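Local coordinates for YghZ aldo-keto reductase (Escherichia coli, PDB 3N6Q), which probably reduces aldehydes and ketones to alcohols with NADPH on a TIM-barrel scaffold, as an oxidoreductase of the aldo/keto reductase family, at the interface of chains A and B. Numbering follows the deposited sequence. Chains: chain A/B, YghZ aldo-keto reductase.

The interface of chains A and B. Residues chain A 10, 15, 58, 91; chain B 104-107.
CA of B:Gly105 sits over the middle of one face of the A:Tyr10 phenol ring, 3.4 Å from the ring centroid, a CH-pi contact. This is the tight part of the patch, where the Pro-Gly-Pro-Tyr loop of chain B (104-107) presses on chain A. The two prolines flank the glycine: CB of B:Pro104 reaches CE2 of A:Tyr10 at 3.7 Å, while from the same side CD of B:Pro106 approaches A:Tyr10 CE1, at the opposite rim, at 3.9 Å. The A:Tyr10 ring is held in place from its own chain, because its phenol OH donates a 2.6 Å hydrogen bond to OE1 of A:Glu91, on the anti lone pair of the carboxylate. CG of A:Glu91 in turn packs 3.4 Å from the carbonyl O of B:Pro104. At the far end of the loop, the phenol OH of B:Tyr107 and the hydroxyl OG1 of A:Thr58 share a hydrogen bond of 2.9 Å; OG1 stands between the backbone N and carbonyl carbon (chi1 53°), turned toward the incoming phenol. B:Pro106 CG lies over the rim of one face of the B:Tyr107 ring, which probably helps to steady it. Packing is looser at A:Tyr15, which meets B:Pro106 CG through CD1 and CE1 and hides 14 Å², against 48 Å² for the full-face contact of A:Tyr10. A:Glu91 OE2 is also loosely placed, 4.0 Å from CD of B:Pro104. The patch joins two copies in the deposited tetramer and may help hold the subunits together, through close apolar packing on A:Tyr10 and a polar link at A:Thr58, if that assembly is the biological one.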
ATOM      1  N   TYR A  10      28.864 -22.262  -3.429  1.00 12.27           N
ATOM      2  CA  TYR A  10      28.433 -21.678  -4.709  1.00 14.41           C
ATOM      3  C   TYR A  10      29.363 -22.022  -5.854  1.00 18.71           C
ATOM      4  O   TYR A  10      29.198 -21.482  -6.971  1.00 22.35           O
ATOM      5  CB  TYR A  10      28.288 -20.139  -4.633  1.00 12.81           C
ATOM      6  CG  TYR A  10      27.228 -19.759  -3.617  1.00 13.86           C
ATOM      7  CD1 TYR A  10      25.938 -20.256  -3.737  1.00 15.03           C
ATOM      8  CD2 TYR A  10      27.547 -19.014  -2.484  1.00 12.42           C
ATOM      9  CE1 TYR A  10      24.977 -20.004  -2.783  1.00 12.24           C
ATOM     10  CE2 TYR A  10      26.550 -18.695  -1.522  1.00 14.92           C
ATOM     11  CZ  TYR A  10      25.280 -19.209  -1.678  1.00 15.71           C
ATOM     12  OH  TYR A  10      24.302 -18.927  -0.722  1.00 15.42           O
ATOM     13  N   TYR A  15      23.611 -22.307 -11.936  1.00 12.19           N
ATOM     14  CA  TYR A  15      22.419 -21.476 -11.748  1.00 13.74           C
ATOM     15  C   TYR A  15      21.833 -21.015 -13.098  1.00 14.83           C
ATOM     16  O   TYR A  15      22.604 -20.722 -14.022  1.00 15.86           O
ATOM     17  CB  TYR A  15      22.777 -20.257 -10.912  1.00 15.23           C
ATOM     18  CG  TYR A  15      23.207 -20.686  -9.526  1.00 15.77           C
ATOM     19  CD1 TYR A  15      22.261 -20.895  -8.522  1.00 14.73           C
ATOM     20  CD2 TYR A  15      24.557 -20.954  -9.259  1.00 16.88           C
ATOM     21  CE1 TYR A  15      22.662 -21.419  -7.230  1.00  9.98           C
ATOM     22  CE2 TYR A  15      24.968 -21.434  -7.991  1.00 18.18           C
ATOM     23  CZ  TYR A  15      24.021 -21.646  -7.008  1.00 16.65           C
ATOM     24  OH  TYR A  15      24.438 -22.250  -5.835  1.00 15.77           O
ATOM     25  N   THR A  58      19.711 -23.424  -3.396  1.00 13.06           N
ATOM     26  CA  THR A  58      19.278 -22.238  -2.657  1.00 13.15           C
ATOM     27  C   THR A  58      17.768 -22.136  -2.709  1.00 12.77           C
ATOM     28  O   THR A  58      17.168 -21.187  -2.136  1.00 13.58           O
ATOM     29  CB  THR A  58      19.888 -20.941  -3.342  1.00 12.26           C
ATOM     30  OG1 THR A  58      19.543 -20.994  -4.737  1.00 14.32           O
ATOM     31  CG2 THR A  58      21.405 -20.874  -3.143  1.00 13.29           C
ATOM     32  N   GLU A  91      19.889 -15.588   1.339  1.00 13.96           N
ATOM     33  CA  GLU A  91      20.562 -16.455   0.339  1.00 12.91           C
ATOM     34  C   GLU A  91      19.579 -17.534  -0.173  1.00 13.63           C
ATOM     35  O   GLU A  91      19.931 -18.307  -1.023  1.00 14.14           O
ATOM     36  CB  GLU A  91      21.802 -17.079   0.960  1.00 12.52           C
ATOM     37  CG  GLU A  91      23.017 -16.067   0.915  1.00 13.75           C
ATOM     38  CD  GLU A  91      24.167 -16.521   1.772  1.00 20.09           C
ATOM     39  OE1 GLU A  91      24.817 -17.484   1.338  1.00 17.34           O
ATOM     40  OE2 GLU A  91      24.484 -15.839   2.791  1.00 17.67           O
TER
ATOM     41  N   PRO B 104      27.213 -13.426  -0.304  1.00 15.84           N
ATOM     42  CA  PRO B 104      27.636 -14.513  -1.220  1.00 17.53           C
ATOM     43  C   PRO B 104      26.411 -15.056  -1.955  1.00 14.89           C
ATOM     44  O   PRO B 104      25.266 -14.954  -1.448  1.00 17.33           O
ATOM     45  CB  PRO B 104      28.136 -15.602  -0.277  1.00 18.25           C
ATOM     46  CG  PRO B 104      28.174 -15.030   1.076  1.00 18.63           C
ATOM     47  CD  PRO B 104      27.441 -13.719   1.118  1.00 17.94           C
ATOM     48  N   GLY B 105      26.628 -15.601  -3.148  1.00 16.30           N
ATOM     49  CA  GLY B 105      25.566 -16.348  -3.832  1.00 17.15           C
ATOM     50  C   GLY B 105      24.827 -15.541  -4.887  1.00 17.92           C
ATOM     51  O   GLY B 105      25.064 -14.337  -5.039  1.00 15.34           O
ATOM     52  N   PRO B 106      23.856 -16.171  -5.556  1.00 16.77           N
ATOM     53  CA  PRO B 106      23.205 -15.526  -6.701  1.00 17.33           C
ATOM     54  C   PRO B 106      22.240 -14.360  -6.367  1.00 16.46           C
ATOM     55  O   PRO B 106      21.800 -13.655  -7.325  1.00 16.94           O
ATOM     56  CB  PRO B 106      22.495 -16.685  -7.400  1.00 18.14           C
ATOM     57  CG  PRO B 106      22.155 -17.683  -6.187  1.00 16.14           C
ATOM     58  CD  PRO B 106      23.529 -17.608  -5.449  1.00 13.61           C
ATOM     59  N   TYR B 107      21.905 -14.135  -5.076  1.00 13.59           N
ATOM     60  CA  TYR B 107      20.973 -13.043  -4.720  1.00 14.36           C
ATOM     61  C   TYR B 107      21.718 -11.876  -4.079  1.00 14.14           C
ATOM     62  O   TYR B 107      21.089 -11.010  -3.569  1.00 14.92           O
ATOM     63  CB  TYR B 107      19.783 -13.534  -3.856  1.00 13.42           C
ATOM     64  CG  TYR B 107      19.280 -14.845  -4.382  1.00 12.72           C
ATOM     65  CD1 TYR B 107      18.877 -14.991  -5.738  1.00 12.04           C
ATOM     66  CD2 TYR B 107      19.390 -15.997  -3.610  1.00 10.80           C
ATOM     67  CE1 TYR B 107      18.650 -16.262  -6.277  1.00 10.71           C
ATOM     68  CE2 TYR B 107      19.158 -17.288  -4.155  1.00 13.48           C
ATOM     69  CZ  TYR B 107      18.730 -17.387  -5.479  1.00 13.77           C
ATOM     70  OH  TYR B 107      18.528 -18.650  -6.032  1.00 13.00           O
TER